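Local coordinates for anthranilate-CoA ligase (Stigmatella aurantiaca, PDB 4WV3), which belongs to the AMP-binding (ANL) enzyme superfamily, with an AMP-binding region and a smaller C-terminal AMP-binding-enzyme region, at residues A[67-72]-A[215-220]; A[230-233]-A[237-240]; A[315-320]-A[397-402]; A[345-350]-A[390-395]. All blocks are in the same frame, centred on the assembly; numbering follows the deposited sequence.

Contact 1. Residues A[67-72]-A[215-220]; sequences TLDSAE and LAKLFF. With 3UK (5'-O-[(S)-[(2-aminobenzoyl)oxy](hydroxy)phosphoryl]adenosine), chain C.
Asp-69 reaches over to Leu-218 in the loop between strand 211-214 and helix 221-234, the first connection of a beta-alpha-beta unit in the AMP-binding fold. With CG lying beside its own backbone N (chi1 -85°), its carboxylate meets the loop backbone. OD1 accepts the Leu-218 N-H on its syn side, 3.0 Å from N to OD1, with 158° at the hydrogen and the donor 15° out of the carboxylate plane. The leucine side chain follows, its CG 3.6 Å from Asp-69 OD1, while Asp-69 OD2 sits 3.4 Å from Lys-217 CA. Lys-217, bent at chi2, runs obliquely over the carboxylate: its CD is 3.5 Å from Asp-69 OD1, yet NZ stays 4.6 Å from Asp-69 OD2, too far for a salt bridge, and bonds to Gly-243 O instead. Where the loop ends, Phe-220 takes the N-cap position of helix 221-234 and turns a ring edge to 3UK, its CZ 3.1 Å from 3UK O01.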
loop_
_atom_site.group_PDB
_atom_site.type_symbol
_atom_site.label_atom_id
_atom_site.label_comp_id
_atom_site.label_asym_id
_atom_site.label_seq_id
_atom_site.Cartn_x
_atom_site.Cartn_y
_atom_site.Cartn_z
ATOM N N THR A 67 1.617 -13.804 -7.976
ATOM C CA THR A 67 0.763 -14.800 -7.339
ATOM C C THR A 67 0.046 -14.236 -6.117
ATOM O O THR A 67 0.337 -13.126 -5.671
ATOM C CB THR A 67 1.556 -16.066 -6.946
ATOM O OG1 THR A 67 0.678 -17.004 -6.311
ATOM C CG2 THR A 67 2.691 -15.717 -5.999
ATOM N N LEU A 68 -0.895 -15.010 -5.587
ATOM C CA LEU A 68 -1.695 -14.592 -4.442
ATOM C C LEU A 68 -0.852 -14.488 -3.176
ATOM O O LEU A 68 0.228 -15.074 -3.091
ATOM C CB LEU A 68 -2.834 -15.586 -4.213
ATOM C CG LEU A 68 -3.692 -15.939 -5.431
ATOM C CD1 LEU A 68 -4.652 -17.071 -5.100
ATOM C CD2 LEU A 68 -4.448 -14.718 -5.923
ATOM N N ASP A 69 -1.349 -13.735 -2.195
ATOM C CA ASP A 69 -0.714 -13.678 -0.882
ATOM C C ASP A 69 -0.695 -15.111 -0.372
ATOM O O ASP A 69 -1.742 -15.704 -0.116
ATOM C CB ASP A 69 -1.469 -12.730 0.052
ATOM C CG ASP A 69 -1.035 -11.285 -0.107
ATOM O OD1 ASP A 69 -0.515 -10.933 -1.187
ATOM O OD2 ASP A 69 -1.214 -10.503 0.851
ATOM N N SER A 70 0.504 -15.665 -0.237
ATOM C CA SER A 70 0.652 -17.071 0.103
ATOM C C SER A 70 2.059 -17.378 0.596
ATOM O O SER A 70 2.934 -16.511 0.598
ATOM C CB SER A 70 0.306 -17.993 -1.067
ATOM O OG SER A 70 1.091 -17.677 -2.206
ATOM N N ALA A 71 2.266 -18.622 1.013
ATOM C CA ALA A 71 3.578 -19.081 1.440
ATOM C C ALA A 71 4.548 -19.062 0.265
ATOM O O ALA A 71 5.727 -18.747 0.425
ATOM C CB ALA A 71 3.481 -20.480 2.022
ATOM N N GLU A 72 4.040 -19.396 -0.917
ATOM C CA GLU A 72 4.864 -19.451 -2.120
ATOM C C GLU A 72 5.329 -18.066 -2.556
ATOM O O GLU A 72 6.380 -17.929 -3.176
ATOM C CB GLU A 72 4.115 -20.139 -3.266
ATOM C CG GLU A 72 3.930 -21.637 -3.090
ATOM C CD GLU A 72 2.813 -21.985 -2.127
ATOM O OE1 GLU A 72 2.011 -21.086 -1.795
ATOM O OE2 GLU A 72 2.737 -23.157 -1.703
ATOM N N LEU A 215 -4.748 -6.628 5.001
ATOM C CA LEU A 215 -5.608 -6.864 3.854
ATOM C C LEU A 215 -4.851 -6.440 2.601
ATOM O O LEU A 215 -5.080 -6.967 1.513
ATOM C CB LEU A 215 -6.916 -6.084 3.987
ATOM C CG LEU A 215 -7.960 -6.336 2.898
ATOM C CD1 LEU A 215 -8.228 -7.825 2.761
ATOM C CD2 LEU A 215 -9.244 -5.582 3.198
ATOM N N ALA A 216 -3.940 -5.485 2.775
ATOM C CA ALA A 216 -3.063 -5.041 1.701
ATOM C C ALA A 216 -2.184 -6.192 1.231
ATOM O O ALA A 216 -1.630 -6.933 2.044
ATOM C CB ALA A 216 -2.205 -3.875 2.167
ATOM N N LYS A 217 -2.061 -6.337 -0.082
ATOM C CA LYS A 217 -1.320 -7.449 -0.664
ATOM C C LYS A 217 0.188 -7.241 -0.593
ATOM O O LYS A 217 0.663 -6.156 -0.258
ATOM C CB LYS A 217 -1.757 -7.678 -2.111
ATOM C CG LYS A 217 -3.231 -8.004 -2.265
ATOM C CD LYS A 217 -3.598 -9.255 -1.486
ATOM C CE LYS A 217 -5.051 -9.634 -1.703
ATOM N NZ LYS A 217 -5.399 -10.896 -0.992
ATOM N N LEU A 218 0.935 -8.290 -0.922
ATOM C CA LEU A 218 2.389 -8.270 -0.799
ATOM C C LEU A 218 3.097 -7.532 -1.939
ATOM O O LEU A 218 4.292 -7.255 -1.848
ATOM C CB LEU A 218 2.933 -9.694 -0.650
ATOM C CG LEU A 218 2.558 -10.397 0.658
ATOM C CD1 LEU A 218 2.931 -11.869 0.615
ATOM C CD2 LEU A 218 3.220 -9.711 1.844
ATOM N N PHE A 219 2.370 -7.216 -3.007
ATOM C CA PHE A 219 2.942 -6.391 -4.069
ATOM C C PHE A 219 2.828 -4.911 -3.714
ATOM O O PHE A 219 3.523 -4.068 -4.281
ATOM C CB PHE A 219 2.319 -6.695 -5.440
ATOM C CG PHE A 219 0.819 -6.559 -5.486
ATOM C CD1 PHE A 219 0.220 -5.313 -5.597
ATOM C CD2 PHE A 219 0.010 -7.683 -5.455
ATOM C CE1 PHE A 219 -1.157 -5.190 -5.651
ATOM C CE2 PHE A 219 -1.368 -7.566 -5.514
ATOM C CZ PHE A 219 -1.952 -6.318 -5.610
ATOM N N PHE A 220 1.945 -4.611 -2.768
ATOM C CA PHE A 220 1.806 -3.270 -2.220
ATOM C C PHE A 220 2.761 -3.150 -1.038
ATOM O O PHE A 220 2.654 -3.910 -0.075
ATOM C CB PHE A 220 0.364 -3.054 -1.754
ATOM C CG PHE A 220 0.026 -1.623 -1.440
ATOM C CD1 PHE A 220 0.871 -0.592 -1.815
ATOM C CD2 PHE A 220 -1.142 -1.311 -0.764
ATOM C CE1 PHE A 220 0.556 0.721 -1.522
ATOM C CE2 PHE A 220 -1.462 -0.002 -0.468
ATOM C CZ PHE A 220 -0.612 1.015 -0.848
HETATM C C10 3UK C . -1.418 8.537 -0.525
HETATM C C15 3UK C . -2.055 8.708 1.878
HETATM C C17 3UK C . -3.252 10.258 3.195
HETATM C C21 3UK C . -0.479 9.704 -0.663
HETATM C C26 3UK C . 1.711 3.479 0.970
HETATM C C28 3UK C . 1.620 3.329 3.378
HETATM O O01 3UK C . -0.060 4.023 -0.579
HETATM C C02 3UK C . 1.138 3.996 -0.401
HETATM O O03 3UK C . 2.022 4.062 -1.513
HETATM P P04 3UK C . 1.491 4.437 -2.965
HETATM O O05 3UK C . 2.689 4.384 -3.964
HETATM O O06 3UK C . 0.866 5.915 -3.017
HETATM C C07 3UK C . 1.285 6.898 -2.057
HETATM C C08 3UK C . 0.257 7.992 -2.027
HETATM O O09 3UK C . -0.949 7.512 -1.392
HETATM N N11 3UK C . -1.439 8.064 0.820
HETATM C C12 3UK C . -0.870 6.906 1.270
HETATM N N13 3UK C . -1.112 6.802 2.607
HETATM C C14 3UK C . -1.845 7.907 3.008
HETATM N N16 3UK C . -2.754 9.867 1.993
HETATM N N18 3UK C . -3.088 9.545 4.301
HETATM C C19 3UK C . -2.410 8.387 4.271
HETATM N N20 3UK C . -2.240 7.630 5.460
HETATM O O22 3UK C . -1.020 10.647 -1.569
HETATM C C23 3UK C . 0.736 9.124 -1.213
HETATM O O24 3UK C . 1.409 10.090 -2.045
HETATM O O25 3UK C . 0.453 3.419 -3.406
HETATM C C27 3UK C . 1.089 3.800 2.152
HETATM C C29 3UK C . 2.807 2.521 3.389
HETATM C C30 3UK C . 3.431 2.202 2.208
HETATM C C31 3UK C . 2.900 2.669 0.980
HETATM N N32 3UK C . 3.563 2.330 -0.278
#

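Contact 2. Residues A[230-233]-A[237-240]; sequences FPWY and SCVL
Pro-231 and Ser-237 bring the two backbones to 6.2 Å between their CA atoms, where helix 221-234 runs out and the chain turns back into strand 237-239. This is the second half of a beta-alpha-beta unit that starts at strand 211-214. The helix is kinked at Pro-231, whose N cannot bond to the turn before, and the proline ring faces the strand: its CB lies 3.9 Å from Ser-237 O and its CG 4.3 Å from Cys-238 CB. Next to it, Trp-232 has CG beside its backbone N (chi1 -77°), which places the indole beside the start of strand 237-239. The ring edge meets Ser-237 CA, 4.5 Å from Trp-232 NE1. The Ser-237 CB points away from the helix; its OG is hydrogen-bonded to Arg-211 NE. The indole N-H also makes a weak hydrogen bond to Ala-28 O of strand 27-30, which flanks strand 237-239 on the side away from strand 211-214. Cys-238 SG, 3.7 Å from Trp-232 NE1, makes an oblique sulfur-aromatic contact, the sulfur 4.5 Å from the centroid of the Trp-232 five-membered ring and 52° off its normal.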
loop_
_atom_site.group_PDB
_atom_site.type_symbol
_atom_site.label_atom_id
_atom_site.label_comp_id
_atom_site.label_asym_id
_atom_site.label_seq_id
_atom_site.Cartn_x
_atom_site.Cartn_y
_atom_site.Cartn_z
ATOM N N PHE A 230 8.428 -6.054 8.298
ATOM C CA PHE A 230 8.430 -5.465 9.636
ATOM C C PHE A 230 8.273 -6.495 10.771
ATOM O O PHE A 230 9.052 -6.471 11.724
ATOM C CB PHE A 230 7.386 -4.340 9.769
ATOM C CG PHE A 230 7.573 -3.197 8.799
ATOM C CD1 PHE A 230 8.693 -3.118 7.984
ATOM C CD2 PHE A 230 6.623 -2.194 8.709
ATOM C CE1 PHE A 230 8.858 -2.069 7.100
ATOM C CE2 PHE A 230 6.781 -1.140 7.827
ATOM C CZ PHE A 230 7.901 -1.078 7.021
ATOM N N PRO A 231 7.271 -7.397 10.685
ATOM C CA PRO A 231 7.136 -8.351 11.794
ATOM C C PRO A 231 8.288 -9.352 11.883
ATOM O O PRO A 231 8.696 -9.702 12.988
ATOM C CB PRO A 231 5.828 -9.082 11.470
ATOM C CG PRO A 231 5.664 -8.933 10.001
ATOM C CD PRO A 231 6.194 -7.568 9.693
ATOM N N TRP A 232 8.800 -9.805 10.743
ATOM C CA TRP A 232 9.893 -10.773 10.741
ATOM C C TRP A 232 11.206 -10.144 11.202
ATOM O O TRP A 232 12.125 -10.843 11.629
ATOM C CB TRP A 232 10.058 -11.415 9.362
ATOM C CG TRP A 232 9.022 -12.459 9.065
ATOM C CD1 TRP A 232 7.866 -12.684 9.755
ATOM C CD2 TRP A 232 9.055 -13.430 8.012
ATOM N NE1 TRP A 232 7.174 -13.728 9.192
ATOM C CE2 TRP A 232 7.884 -14.205 8.122
ATOM C CE3 TRP A 232 9.961 -13.718 6.986
ATOM C CZ2 TRP A 232 7.592 -15.247 7.244
ATOM C CZ3 TRP A 232 9.669 -14.753 6.116
ATOM C CH2 TRP A 232 8.496 -15.506 6.253
ATOM N N TYR A 233 11.282 -8.822 11.113
ATOM C CA TYR A 233 12.457 -8.086 11.564
ATOM C C TYR A 233 12.616 -8.186 13.080
ATOM O O TYR A 233 13.727 -8.101 13.603
ATOM C CB TYR A 233 12.361 -6.623 11.128
ATOM C CG TYR A 233 13.521 -5.758 11.568
ATOM C CD1 TYR A 233 14.762 -5.860 10.953
ATOM C CD2 TYR A 233 13.370 -4.827 12.587
ATOM C CE1 TYR A 233 15.823 -5.066 11.349
ATOM C CE2 TYR A 233 14.424 -4.030 12.989
ATOM C CZ TYR A 233 15.648 -4.153 12.368
ATOM O OH TYR A 233 16.698 -3.359 12.768
ATOM N N SER A 237 5.113 -13.022 13.894
ATOM C CA SER A 237 4.527 -13.827 12.829
ATOM C C SER A 237 3.569 -12.992 11.983
ATOM O O SER A 237 3.194 -11.884 12.370
ATOM C CB SER A 237 3.796 -15.036 13.414
ATOM O OG SER A 237 2.768 -14.629 14.299
ATOM N N CYS A 238 3.176 -13.526 10.830
ATOM C CA CYS A 238 2.268 -12.816 9.931
ATOM C C CYS A 238 1.179 -13.729 9.374
ATOM O O CYS A 238 1.339 -14.950 9.328
ATOM C CB CYS A 238 3.045 -12.164 8.785
ATOM S SG CYS A 238 3.872 -13.328 7.675
ATOM N N VAL A 239 0.073 -13.123 8.950
ATOM C CA VAL A 239 -1.054 -13.862 8.392
ATOM C C VAL A 239 -1.342 -13.400 6.965
ATOM O O VAL A 239 -1.501 -12.207 6.713
ATOM C CB VAL A 239 -2.322 -13.684 9.252
ATOM C CG1 VAL A 239 -3.485 -14.463 8.656
ATOM C CG2 VAL A 239 -2.055 -14.122 10.687
ATOM N N LEU A 240 -1.409 -14.350 6.036
ATOM C CA LEU A 240 -1.598 -14.031 4.624
ATOM C C LEU A 240 -2.966 -14.471 4.105
ATOM O O LEU A 240 -3.349 -15.634 4.239
ATOM C CB LEU A 240 -0.486 -14.662 3.783
ATOM C CG LEU A 240 0.944 -14.337 4.224
ATOM C CD1 LEU A 240 1.958 -15.041 3.337
ATOM C CD2 LEU A 240 1.183 -12.833 4.227
#

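Contact 3. Residues A[315-320]-A[397-402]. With 3UK (5'-O-[(S)-[(2-aminobenzoyl)oxy](hydroxy)phosphoryl]adenosine), chain C.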
loop_
_atom_site.group_PDB
_atom_site.type_symbol
_atom_site.label_atom_id
_atom_site.label_comp_id
_atom_site.label_asym_id
_atom_site.label_seq_id
_atom_site.Cartn_x
_atom_site.Cartn_y
_atom_site.Cartn_z
ATOM N N ASP A 315 -3.132 5.768 11.828
ATOM C CA ASP A 315 -3.092 6.281 10.464
ATOM C C ASP A 315 -1.740 6.918 10.167
ATOM O O ASP A 315 -1.254 7.752 10.931
ATOM C CB ASP A 315 -4.209 7.302 10.236
ATOM C CG ASP A 315 -4.213 7.860 8.821
ATOM O OD1 ASP A 315 -3.839 7.120 7.886
ATOM O OD2 ASP A 315 -4.589 9.038 8.645
ATOM N N GLY A 316 -1.138 6.518 9.052
ATOM C CA GLY A 316 0.141 7.061 8.638
ATOM C C GLY A 316 0.289 7.055 7.129
ATOM O O GLY A 316 -0.137 6.112 6.462
ATOM N N ILE A 317 0.886 8.111 6.586
ATOM C CA ILE A 317 1.078 8.203 5.144
ATOM C C ILE A 317 2.434 7.656 4.705
ATOM O O ILE A 317 3.477 8.010 5.259
ATOM C CB ILE A 317 0.890 9.647 4.613
ATOM C CG1 ILE A 317 1.227 9.714 3.121
ATOM C CG2 ILE A 317 1.743 10.630 5.392
ATOM C CD1 ILE A 317 1.150 11.107 2.535
ATOM N N GLY A 318 2.402 6.775 3.714
ATOM C CA GLY A 318 3.611 6.257 3.109
ATOM C C GLY A 318 3.470 6.253 1.603
ATOM O O GLY A 318 2.384 6.484 1.072
ATOM N N CYS A 319 4.572 6.003 0.908
ATOM C CA CYS A 319 4.541 5.885 -0.541
ATOM C C CYS A 319 5.546 4.833 -0.979
ATOM O O CYS A 319 6.462 4.492 -0.230
ATOM C CB CYS A 319 4.830 7.230 -1.213
ATOM S SG CYS A 319 6.478 7.900 -0.903
ATOM N N THR A 320 5.368 4.314 -2.188
ATOM C CA THR A 320 6.231 3.256 -2.692
ATOM C C THR A 320 7.648 3.776 -2.931
ATOM O O THR A 320 8.621 3.029 -2.815
ATOM C CB THR A 320 5.654 2.631 -3.977
ATOM O OG1 THR A 320 4.282 2.280 -3.759
ATOM C CG2 THR A 320 6.433 1.384 -4.371
ATOM N N ASP A 397 1.762 15.406 -2.816
ATOM C CA ASP A 397 0.685 15.599 -1.851
ATOM C C ASP A 397 0.629 17.028 -1.328
ATOM O O ASP A 397 1.652 17.702 -1.212
ATOM C CB ASP A 397 0.843 14.635 -0.674
ATOM C CG ASP A 397 0.581 13.197 -1.060
ATOM O OD1 ASP A 397 -0.482 12.926 -1.659
ATOM O OD2 ASP A 397 1.440 12.339 -0.774
ATOM N N LYS A 398 -0.580 17.480 -1.013
ATOM C CA LYS A 398 -0.776 18.765 -0.355
ATOM C C LYS A 398 -1.101 18.537 1.117
ATOM O O LYS A 398 -1.999 17.766 1.452
ATOM C CB LYS A 398 -1.896 19.556 -1.033
ATOM C CG LYS A 398 -1.479 20.274 -2.311
ATOM C CD LYS A 398 -0.476 21.381 -2.019
ATOM C CE LYS A 398 -0.345 22.345 -3.192
ATOM N NZ LYS A 398 0.147 21.672 -4.423
ATOM N N TYR A 399 -0.357 19.205 1.993
ATOM C CA TYR A 399 -0.541 19.056 3.432
ATOM C C TYR A 399 -0.540 20.410 4.127
ATOM O O TYR A 399 -0.031 21.396 3.593
ATOM C CB TYR A 399 0.577 18.194 4.023
ATOM C CG TYR A 399 0.217 16.741 4.242
ATOM C CD1 TYR A 399 0.277 15.825 3.201
ATOM C CD2 TYR A 399 -0.163 16.281 5.496
ATOM C CE1 TYR A 399 -0.039 14.496 3.397
ATOM C CE2 TYR A 399 -0.485 14.952 5.703
ATOM C CZ TYR A 399 -0.421 14.065 4.648
ATOM O OH TYR A 399 -0.738 12.740 4.840
ATOM N N PHE A 400 -1.118 20.452 5.321
ATOM C CA PHE A 400 -0.978 21.608 6.198
ATOM C C PHE A 400 -0.824 21.140 7.639
ATOM O O PHE A 400 -1.232 20.031 7.987
ATOM C CB PHE A 400 -2.148 22.589 6.043
ATOM C CG PHE A 400 -3.464 22.064 6.545
ATOM C CD1 PHE A 400 -3.870 22.303 7.850
ATOM C CD2 PHE A 400 -4.306 21.351 5.707
ATOM C CE1 PHE A 400 -5.083 21.829 8.313
ATOM C CE2 PHE A 400 -5.522 20.875 6.165
ATOM C CZ PHE A 400 -5.911 21.116 7.469
ATOM N N VAL A 401 -0.227 21.983 8.474
ATOM C CA VAL A 401 0.084 21.598 9.844
ATOM C C VAL A 401 -0.811 22.305 10.857
ATOM O O VAL A 401 -1.062 23.505 10.749
ATOM C CB VAL A 401 1.563 21.878 10.177
ATOM C CG1 VAL A 401 1.909 21.352 11.559
ATOM C CG2 VAL A 401 2.465 21.245 9.131
ATOM N N ASP A 402 -1.286 21.546 11.841
ATOM C CA ASP A 402 -2.079 22.089 12.940
ATOM C C ASP A 402 -1.318 23.134 13.742
ATOM O O ASP A 402 -0.117 23.334 13.552
ATOM C CB ASP A 402 -2.505 20.964 13.886
ATOM C CG ASP A 402 -3.837 20.364 13.512
ATOM O OD1 ASP A 402 -4.370 20.723 12.441
ATOM O OD2 ASP A 402 -4.349 19.528 14.286
HETATM C C10 3UK C . -1.418 8.537 -0.525
HETATM C C15 3UK C . -2.055 8.708 1.878
HETATM C C17 3UK C . -3.252 10.258 3.195
HETATM C C21 3UK C . -0.479 9.704 -0.663
HETATM C C26 3UK C . 1.711 3.479 0.970
HETATM C C28 3UK C . 1.620 3.329 3.378
HETATM O O01 3UK C . -0.060 4.023 -0.579
HETATM C C02 3UK C . 1.138 3.996 -0.401
HETATM O O03 3UK C . 2.022 4.062 -1.513
HETATM P P04 3UK C . 1.491 4.437 -2.965
HETATM O O05 3UK C . 2.689 4.384 -3.964
HETATM O O06 3UK C . 0.866 5.915 -3.017
HETATM C C07 3UK C . 1.285 6.898 -2.057
HETATM C C08 3UK C . 0.257 7.992 -2.027
HETATM O O09 3UK C . -0.949 7.512 -1.392
HETATM N N11 3UK C . -1.439 8.064 0.820
HETATM C C12 3UK C . -0.870 6.906 1.270
HETATM N N13 3UK C . -1.112 6.802 2.607
HETATM C C14 3UK C . -1.845 7.907 3.008
HETATM N N16 3UK C . -2.754 9.867 1.993
HETATM N N18 3UK C . -3.088 9.545 4.301
HETATM C C19 3UK C . -2.410 8.387 4.271
HETATM N N20 3UK C . -2.240 7.630 5.460
HETATM O O22 3UK C . -1.020 10.647 -1.569
HETATM C C23 3UK C . 0.736 9.124 -1.213
HETATM O O24 3UK C . 1.409 10.090 -2.045
HETATM O O25 3UK C . 0.453 3.419 -3.406
HETATM C C27 3UK C . 1.089 3.800 2.152
HETATM C C29 3UK C . 2.807 2.521 3.389
HETATM C C30 3UK C . 3.431 2.202 2.208
HETATM C C31 3UK C . 2.900 2.669 0.980
HETATM N N32 3UK C . 3.563 2.330 -0.278
#
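Ile-317 meets Tyr-399 and Asp-397 head-on, filling the space between strand 392-401 and the bound 3UK. The tight part is this buried core. CG1, anti to the backbone N (chi1 175°), lies over one face of the purine with 3.6 Å from Ile-317 CG1 to 3UK C14. Toward strand 392-401, Ile-317 CG2 is 3.3 Å from Tyr-399 OH and Ile-317 CD1 lies 3.7 Å from Tyr-399 CE1, approaching the ring obliquely. The phenol is held in turn by a hydrogen bond between its OH and Ser-339 OG. Even at their nearest the backbones stay apart, 10.2 Å between the CA atoms of Ile-317 and Asp-397, so side chains alone make the contact; residues 400-402 lead away and are partly exposed. The polar grip belongs to the ligand. 3UK N20 bonds to Asp-315 OD1 at 2.9 Å and, weakly, to Gly-316 O, while Thr-320 N and OG1 both donate to 3UK O05. Asp-397 OD2 takes 3UK O24 at 2.6 Å; its OD1 is modelled so near 3UK O22 that the distance is doubtful. This pattern is consistent with recognition of the amino group, ribose hydroxyls and phosphate of 3UK, as in other ANL enzymes.

Contact 4. Residues A[345-350]-A[390-395]; sequences GYELKL and GEWLAT
A bend at chi3 (73°) folds the end of Lys-349 over the indole of Trp-392, which has CG beside its own backbone N (chi1 -64°) and so turns an indole face to the lysine. The two side chains cross at about a right angle. Lys-349 CE sits over the six-membered ring of Trp-392, 3.6 Å from its centroid, in a CH-pi contact. One atom further, Lys-349 NZ lies 3.6 Å from the centroid of the five-membered ring, 23° off its normal: a cation-pi interaction. NZ is also close to Trp-392 NE1, but as two donors they form no bond. The other end of the indole reaches the backbone, with Trp-392 CZ3 3.3 Å from Glu-347 O and Trp-392 CH2 3.9 Å from Glu-347 CG. Arg-369, packed against Trp-392, makes a salt bridge with Glu-391 and a weak, long ion pair with Glu-347. Strands 347-351 and 392-401 both pair with strand 364-369, making this a surface cation-pi contact between two strands that flank it in the antiparallel sheet.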
loop_
_atom_site.group_PDB
_atom_site.type_symbol
_atom_site.label_atom_id
_atom_site.label_comp_id
_atom_site.label_asym_id
_atom_site.label_seq_id
_atom_site.Cartn_x
_atom_site.Cartn_y
_atom_site.Cartn_z
ATOM N N GLY A 345 13.948 10.313 11.896
ATOM C CA GLY A 345 14.775 9.744 10.847
ATOM C C GLY A 345 14.331 10.268 9.495
ATOM O O GLY A 345 15.097 10.288 8.529
ATOM N N TYR A 346 13.074 10.694 9.437
ATOM C CA TYR A 346 12.511 11.309 8.244
ATOM C C TYR A 346 12.304 12.798 8.485
ATOM O O TYR A 346 11.728 13.200 9.498
ATOM C CB TYR A 346 11.181 10.648 7.880
ATOM C CG TYR A 346 11.311 9.212 7.420
ATOM C CD1 TYR A 346 12.346 8.819 6.582
ATOM C CD2 TYR A 346 10.401 8.249 7.831
ATOM C CE1 TYR A 346 12.466 7.507 6.161
ATOM C CE2 TYR A 346 10.512 6.936 7.415
ATOM C CZ TYR A 346 11.546 6.571 6.581
ATOM O OH TYR A 346 11.660 5.262 6.168
ATOM N N GLU A 347 12.776 13.614 7.550
ATOM C CA GLU A 347 12.677 15.062 7.677
ATOM C C GLU A 347 11.671 15.624 6.673
ATOM O O GLU A 347 11.717 15.303 5.485
ATOM C CB GLU A 347 14.053 15.698 7.486
ATOM C CG GLU A 347 14.120 17.171 7.837
ATOM C CD GLU A 347 15.538 17.703 7.802
ATOM O OE1 GLU A 347 16.484 16.893 7.916
ATOM O OE2 GLU A 347 15.706 18.930 7.654
ATOM N N LEU A 348 10.762 16.462 7.160
ATOM C CA LEU A 348 9.664 16.974 6.344
ATOM C C LEU A 348 9.830 18.449 5.995
ATOM O O LEU A 348 10.568 19.177 6.659
ATOM C CB LEU A 348 8.333 16.782 7.070
ATOM C CG LEU A 348 7.540 15.486 6.899
ATOM C CD1 LEU A 348 8.438 14.275 6.709
ATOM C CD2 LEU A 348 6.665 15.307 8.122
ATOM N N LYS A 349 9.154 18.867 4.958
ATOM C CA LYS A 349 9.178 20.235 4.472
ATOM C C LYS A 349 7.898 20.542 3.685
ATOM O O LYS A 349 7.483 19.746 2.933
ATOM C CB LYS A 349 10.405 20.412 3.605
ATOM C CG LYS A 349 10.886 21.823 3.485
ATOM C CD LYS A 349 12.332 21.895 3.122
ATOM C CE LYS A 349 12.539 21.527 1.700
ATOM N NZ LYS A 349 13.760 22.150 1.207
ATOM N N LEU A 350 7.254 21.675 3.925
ATOM C CA LEU A 350 6.116 22.092 3.112
ATOM C C LEU A 350 6.441 23.355 2.322
ATOM O O LEU A 350 6.729 24.402 2.898
ATOM C CB LEU A 350 4.880 22.317 3.985
ATOM C CG LEU A 350 4.311 21.081 4.683
ATOM C CD1 LEU A 350 3.065 21.440 5.474
ATOM C CD2 LEU A 350 4.012 19.983 3.674
ATOM N N GLY A 390 17.057 15.689 -5.249
ATOM C CA GLY A 390 18.211 15.648 -4.370
ATOM C C GLY A 390 17.924 14.893 -3.088
ATOM O O GLY A 390 17.556 13.719 -3.120
ATOM N N GLU A 391 18.094 15.569 -1.956
ATOM C CA GLU A 391 17.812 14.965 -0.658
ATOM C C GLU A 391 16.324 14.998 -0.337
ATOM O O GLU A 391 15.882 14.409 0.650
ATOM C CB GLU A 391 18.586 15.673 0.456
ATOM C CG GLU A 391 20.072 15.374 0.486
ATOM C CD GLU A 391 20.714 15.788 1.795
ATOM O OE1 GLU A 391 21.348 16.863 1.836
ATOM O OE2 GLU A 391 20.583 15.037 2.785
ATOM N N TRP A 392 15.555 15.691 -1.170
ATOM C CA TRP A 392 14.125 15.845 -0.932
ATOM C C TRP A 392 13.274 15.068 -1.933
ATOM O O TRP A 392 13.531 15.089 -3.136
ATOM C CB TRP A 392 13.737 17.325 -0.935
ATOM C CG TRP A 392 14.374 18.091 0.177
ATOM C CD1 TRP A 392 15.479 18.886 0.097
ATOM C CD2 TRP A 392 13.952 18.127 1.545
ATOM N NE1 TRP A 392 15.769 19.419 1.330
ATOM C CE2 TRP A 392 14.845 18.969 2.236
ATOM C CE3 TRP A 392 12.902 17.532 2.251
ATOM C CZ2 TRP A 392 14.721 19.231 3.599
ATOM C CZ3 TRP A 392 12.781 17.792 3.604
ATOM C CH2 TRP A 392 13.685 18.634 4.264
ATOM N N LEU A 393 12.260 14.384 -1.415
ATOM C CA LEU A 393 11.367 13.579 -2.239
ATOM C C LEU A 393 9.990 14.224 -2.349
ATOM O O LEU A 393 9.324 14.460 -1.341
ATOM C CB LEU A 393 11.232 12.174 -1.649
ATOM C CG LEU A 393 10.241 11.235 -2.337
ATOM C CD1 LEU A 393 10.699 10.924 -3.748
ATOM C CD2 LEU A 393 10.062 9.956 -1.533
ATOM N N ALA A 394 9.568 14.508 -3.577
ATOM C CA ALA A 394 8.239 15.055 -3.819
ATOM C C ALA A 394 7.223 13.927 -3.948
ATOM O O ALA A 394 7.335 13.081 -4.834
ATOM C CB ALA A 394 8.240 15.915 -5.070
ATOM N N THR A 395 6.233 13.914 -3.060
ATOM C CA THR A 395 5.235 12.850 -3.047
ATOM C C THR A 395 4.007 13.205 -3.879
ATOM O O THR A 395 3.197 12.336 -4.205
ATOM C CB THR A 395 4.784 12.512 -1.612
ATOM O OG1 THR A 395 4.200 13.673 -1.005
ATOM C CG2 THR A 395 5.967 12.047 -0.777
#

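How the contacts relate
The four contacts form two pairs. Contacts 1 and 2 have centres 12 Å apart; the 215-220 loop of contact 1 and both segments of contact 2 belong to the beta-alpha-beta unit around helix 221-234. Leu-240 of contact 2 packs on contact 1, its CD1 3.3 Å from Ser-70 O. Contacts 3 and 4, 11 Å between centres, both use strand 392-401; Leu-350 CD1 lies 3.6 Å from Tyr-399 O, and Cys-319 SG meets Leu-393 CD2 at 4.2 Å. 3UK joins the pairs, touched by contacts 1 and 3, whose centres are 25 Å apart. Contact 2 stands back, the Pro-231 side chain about 12 Å from the ligand, whereas contact 4 supplies Thr-395, whose OG1 bonds to Asp-397 OD2 of contact 3.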